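Local structure of O-succinylhomoserine sulfhydrylase (Mycobacterium tuberculosis, 3NDN) at residues D155-Q158 with W159-L163; Y315-A318 with K319-S323. The protein probably makes L-homocysteine from O-succinyl-L-homoserine and hydrogen sulfide, using covalently bound pyridoxal 5'-phosphate, in methionine biosynthesis. All blocks are in the same frame, centred on the assembly; numbering follows the deposited sequence. Where two conformers were deposited one is given.

In the fold
Contact 1 (155-163) and contact 2 (315-323) each span a short helix of about two turns, 156-162 and 315-321, well separated along the chain, their centres 21 Å apart and their nearest atoms about 7 Å apart, without touching. What relates them is helix 185-194. In contact 1, L156, W159 and L163 pack against V188 and L191 of that helix, whereas in contact 2 the Q321 amide holds the backbone at its start, through V183 and I185. Contact 1 flanks the seven-stranded sheet of the cofactor-binding domain, and contact 2 lies in the connection between two strands of the five-stranded sheet. Neither includes K227, the lysine predicted to carry pyridoxal phosphate.

Contact 1. Residues D155-Q158 with W159-L163; sequences DLSQ and WERAL
The carbonyl oxygen of D155 is gripped by two successive backbone amides: Q158 N lies 3.0 Å from D155 O, and W159 N reaches the same D155 O at 3.3 Å in a weaker bond. The D155 carboxylate caps the first turn, with S157 N bound weakly to OD1. S157 was modelled in two conformers; in the one given, OG lies 2.7 Å from D155 OD1, a bond that is therefore only tentative. Q158 NE2 holds the other oxygen, D155 OD2, at 3.0 Å, approaching from above the carboxylate plane, while Q158 OE1 accepts from D152 N.

Further along, A162 N bonds to Q158 O (3.0 Å), and R161 bends back at chi3 (-67°), laying one guanidinium face over S157 O. R161 NH2 rests against Q158 CG at 3.6 Å, the guanidinium only 20° from parallel to the Q158 amide.

On the inner side, W159 CD1 meets L156 CD2 at 4.2 Å, and NE1 is satisfied by G153 O. The indole packs on V151, V124 and V170 of three parallel strands. This N-capped helix is the connecting segment of a beta-alpha-beta crossover, from strand 147-151 to strand 169-173, in the large domain of a fold-type I pyridoxal phosphate enzyme.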
loop_
_atom_site.group_PDB
_atom_site.type_symbol
_atom_site.label_atom_id
_atom_site.label_comp_id
_atom_site.label_asym_id
_atom_site.label_seq_id
_atom_site.Cartn_x
_atom_site.Cartn_y
_atom_site.Cartn_z
ATOM N N ASP A 155 -30.154 -24.050 25.806
ATOM C CA ASP A 155 -31.084 -24.389 26.900
ATOM C C ASP A 155 -31.711 -23.141 27.517
ATOM O O ASP A 155 -31.113 -22.516 28.394
ATOM C CB ASP A 155 -30.349 -25.188 27.988
ATOM C CG ASP A 155 -31.302 -25.850 28.997
ATOM O OD1 ASP A 155 -32.435 -25.361 29.207
ATOM O OD2 ASP A 155 -30.903 -26.871 29.587
ATOM N N LEU A 156 -32.919 -22.791 27.068
ATOM C CA LEU A 156 -33.605 -21.592 27.558
ATOM C C LEU A 156 -33.905 -21.596 29.075
ATOM O O LEU A 156 -34.031 -20.525 29.681
ATOM C CB LEU A 156 -34.884 -21.308 26.748
ATOM C CG LEU A 156 -34.710 -20.756 25.323
ATOM C CD1 LEU A 156 -36.038 -20.715 24.564
ATOM C CD2 LEU A 156 -34.032 -19.355 25.330
ATOM N N SER A 157 -34.017 -22.772 29.692
ATOM C CA SER A 157 -34.267 -22.825 31.136
ATOM C C SER A 157 -33.018 -22.419 31.936
ATOM O O SER A 157 -33.131 -21.915 33.050
ATOM C CB SER A 157 -34.837 -24.183 31.584
ATOM O OG SER A 157 -33.878 -25.221 31.531
ATOM N N GLN A 158 -31.837 -22.616 31.350
ATOM C CA GLN A 158 -30.580 -22.202 31.985
ATOM C C GLN A 158 -30.393 -20.685 31.856
ATOM O O GLN A 158 -29.921 -20.037 32.793
ATOM C CB GLN A 158 -29.370 -22.924 31.385
ATOM C CG GLN A 158 -29.296 -24.413 31.661
ATOM C CD GLN A 158 -28.016 -25.047 31.133
ATOM O OE1 GLN A 158 -26.923 -24.504 31.291
ATOM N NE2 GLN A 158 -28.152 -26.208 30.503
ATOM N N TRP A 159 -30.758 -20.138 30.689
ATOM C CA TRP A 159 -30.790 -18.691 30.471
ATOM C C TRP A 159 -31.742 -18.031 31.481
ATOM O O TRP A 159 -31.422 -16.991 32.066
ATOM C CB TRP A 159 -31.239 -18.353 29.037
ATOM C CG TRP A 159 -30.177 -18.507 27.924
ATOM C CD1 TRP A 159 -30.154 -19.466 26.942
ATOM C CD2 TRP A 159 -29.032 -17.660 27.679
ATOM N NE1 TRP A 159 -29.067 -19.272 26.108
ATOM C CE2 TRP A 159 -28.361 -18.179 26.539
ATOM C CE3 TRP A 159 -28.508 -16.522 28.311
ATOM C CZ2 TRP A 159 -27.181 -17.597 26.022
ATOM C CZ3 TRP A 159 -27.329 -15.943 27.802
ATOM C CH2 TRP A 159 -26.686 -16.481 26.661
ATOM N N GLU A 160 -32.914 -18.635 31.678
ATOM C CA GLU A 160 -33.905 -18.074 32.596
ATOM C C GLU A 160 -33.369 -18.018 34.033
ATOM O O GLU A 160 -33.472 -16.978 34.693
ATOM C CB GLU A 160 -35.242 -18.825 32.506
ATOM C CG GLU A 160 -36.357 -18.193 33.337
ATOM C CD GLU A 160 -37.750 -18.471 32.786
ATOM O OE1 GLU A 160 -37.912 -19.408 31.968
ATOM O OE2 GLU A 160 -38.690 -17.744 33.175
ATOM N N ARG A 161 -32.761 -19.112 34.492
ATOM C CA ARG A 161 -32.188 -19.177 35.850
ATOM C C ARG A 161 -31.030 -18.198 36.084
ATOM O O ARG A 161 -30.972 -17.548 37.125
ATOM C CB ARG A 161 -31.785 -20.613 36.225
ATOM C CG ARG A 161 -32.989 -21.558 36.380
ATOM C CD ARG A 161 -32.617 -22.904 37.017
ATOM N NE ARG A 161 -31.755 -23.735 36.162
ATOM C CZ ARG A 161 -32.189 -24.579 35.224
ATOM N NH1 ARG A 161 -33.488 -24.721 34.983
ATOM N NH2 ARG A 161 -31.318 -25.283 34.514
ATOM N N ALA A 162 -30.115 -18.093 35.122
ATOM C CA ALA A 162 -28.987 -17.153 35.229
ATOM C C ALA A 162 -29.425 -15.693 35.194
ATOM O O ALA A 162 -28.779 -14.842 35.810
ATOM C CB ALA A 162 -27.953 -17.420 34.138
ATOM N N LEU A 163 -30.512 -15.407 34.476
ATOM C CA LEU A 163 -31.021 -14.036 34.330
ATOM C C LEU A 163 -32.184 -13.681 35.292
ATOM O O LEU A 163 -33.020 -12.822 34.988
ATOM C CB LEU A 163 -31.410 -13.754 32.860
ATOM C CG LEU A 163 -30.280 -13.691 31.804
ATOM C CD1 LEU A 163 -30.845 -13.683 30.380
ATOM C CD2 LEU A 163 -29.327 -12.500 32.016
#

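Contact 2. Residues Y315-A318 with K319-S323; sequences YDLA and KRQMS
Y315 and K319, one turn apart, meet through both backbone and side chain. Among the main-chain hydrogen bonds, K319 N donates to Y315 O at 3.0 Å, R320 N to D316 O and Q321 N to L317 O. The last of the series joins M322 N to A318 O at 2.9 Å. L317 O also takes a second, weak bond from R320 N.

The side chains of Y315 and K319 make a CH-pi contact, running beside each other in the same direction. With K319 CG beside the backbone N and opposite the carbonyl carbon (chi1 -66°), that atom comes over one ring face, 4.0 Å from the Y315 centroid and 19° off the normal. Folds at chi2 and chi3 then carry CD and CE past the phenol oxygen, K319 CD lying 3.7 Å from Y315 OH.

Apolar contacts with polar groups centre on L317. Its CD1 touches R320 NH2 at 3.4 Å and Q321 OE1 at 3.7 Å, while L317 CA sits above the middle of the R320 guanidinium, 4.0 Å from its plane. R320 NH2 also forms a long, weak ion pair with D184. On the inner side, A318 CB approaches M322 SD at 4.5 Å.

Other polar links lead to neighbouring parts of the chain. Q321 extends beyond CG to place its amide on the backbone of 183-185, NE2 donating to V183 O and OE1 accepting from I185 N. Where the chain leaves the helix, M322 O accepts from Y308 OH, and S323 pairs with L210 through the backbone. This short helix lies in the connection between the neighbouring antiparallel strands 301-305 and 328-333; its contacts with L182, V183, I185 and L210 set it against the large domain, consistent with the two-domain fold of trans-sulfuration enzymes.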
loop_
_atom_site.group_PDB
_atom_site.type_symbol
_atom_site.label_atom_id
_atom_site.label_comp_id
_atom_site.label_asym_id
_atom_site.label_seq_id
_atom_site.Cartn_x
_atom_site.Cartn_y
_atom_site.Cartn_z
ATOM N N TYR A 315 -33.233 -27.254 12.987
ATOM C CA TYR A 315 -33.579 -26.769 11.639
ATOM C C TYR A 315 -34.691 -25.711 11.609
ATOM O O TYR A 315 -34.587 -24.717 10.875
ATOM C CB TYR A 315 -33.955 -27.942 10.734
ATOM C CG TYR A 315 -34.315 -27.572 9.308
ATOM C CD1 TYR A 315 -33.348 -27.082 8.421
ATOM C CD2 TYR A 315 -35.629 -27.727 8.839
ATOM C CE1 TYR A 315 -33.684 -26.742 7.102
ATOM C CE2 TYR A 315 -35.976 -27.396 7.521
ATOM C CZ TYR A 315 -34.998 -26.909 6.663
ATOM O OH TYR A 315 -35.337 -26.599 5.372
ATOM N N ASP A 316 -35.758 -25.928 12.379
ATOM C CA ASP A 316 -36.864 -24.969 12.396
ATOM C C ASP A 316 -36.423 -23.590 12.910
ATOM O O ASP A 316 -36.870 -22.574 12.385
ATOM C CB ASP A 316 -38.073 -25.495 13.184
ATOM C CG ASP A 316 -38.824 -26.618 12.448
ATOM O OD1 ASP A 316 -38.653 -26.795 11.214
ATOM O OD2 ASP A 316 -39.608 -27.326 13.117
ATOM N N LEU A 317 -35.555 -23.569 13.926
ATOM C CA LEU A 317 -34.985 -22.314 14.444
ATOM C C LEU A 317 -34.058 -21.634 13.425
ATOM O O LEU A 317 -34.087 -20.410 13.279
ATOM C CB LEU A 317 -34.249 -22.544 15.779
ATOM C CG LEU A 317 -33.455 -21.353 16.350
ATOM C CD1 LEU A 317 -34.354 -20.134 16.611
ATOM C CD2 LEU A 317 -32.686 -21.743 17.619
ATOM N N ALA A 318 -33.236 -22.419 12.737
ATOM C CA ALA A 318 -32.385 -21.895 11.649
ATOM C C ALA A 318 -33.209 -21.184 10.563
ATOM O O ALA A 318 -32.843 -20.080 10.108
ATOM C CB ALA A 318 -31.543 -23.009 11.042
ATOM N N LYS A 319 -34.332 -21.794 10.183
ATOM C CA LYS A 319 -35.238 -21.208 9.165
ATOM C C LYS A 319 -35.951 -19.943 9.666
ATOM O O LYS A 319 -36.285 -19.069 8.866
ATOM C CB LYS A 319 -36.269 -22.233 8.652
ATOM C CG LYS A 319 -35.696 -23.424 7.843
ATOM C CD LYS A 319 -35.219 -23.055 6.425
ATOM C CE LYS A 319 -36.369 -22.902 5.435
ATOM N NZ LYS A 319 -35.866 -22.613 4.057
ATOM N N ARG A 320 -36.163 -19.851 10.981
ATOM C CA ARG A 320 -36.801 -18.693 11.617
ATOM C C ARG A 320 -35.904 -17.446 11.631
ATOM O O ARG A 320 -36.385 -16.347 11.392
ATOM C CB ARG A 320 -37.196 -19.005 13.073
ATOM C CG ARG A 320 -38.561 -19.588 13.279
ATOM C CD ARG A 320 -39.171 -19.183 14.644
ATOM N NE ARG A 320 -38.384 -19.545 15.832
ATOM C CZ ARG A 320 -38.297 -20.772 16.354
ATOM N NH1 ARG A 320 -38.912 -21.802 15.782
ATOM N NH2 ARG A 320 -37.577 -20.979 17.449
ATOM N N GLN A 321 -34.612 -17.615 11.916
ATOM C CA GLN A 321 -33.720 -16.455 12.142
ATOM C C GLN A 321 -32.563 -16.255 11.132
ATOM O O GLN A 321 -31.884 -15.215 11.173
ATOM C CB GLN A 321 -33.197 -16.428 13.594
ATOM C CG GLN A 321 -32.160 -17.490 13.964
ATOM C CD GLN A 321 -31.786 -17.475 15.453
ATOM O OE1 GLN A 321 -32.528 -16.956 16.290
ATOM N NE2 GLN A 321 -30.636 -18.059 15.782
ATOM N N MET A 322 -32.339 -17.239 10.258
ATOM C CA MET A 322 -31.311 -17.140 9.200
ATOM C C MET A 322 -31.934 -17.282 7.803
ATOM O O MET A 322 -32.925 -17.999 7.635
ATOM C CB MET A 322 -30.235 -18.218 9.367
ATOM C CG MET A 322 -29.639 -18.367 10.763
ATOM S SD MET A 322 -28.456 -19.742 10.870
ATOM C CE MET A 322 -27.020 -19.051 10.017
ATOM N N SER A 323 -31.333 -16.630 6.808
ATOM C CA SER A 323 -31.787 -16.709 5.401
ATOM C C SER A 323 -30.952 -17.665 4.527
ATOM O O SER A 323 -31.253 -17.851 3.339
ATOM C CB SER A 323 -31.866 -15.304 4.763
ATOM O OG SER A 323 -30.578 -14.732 4.553
#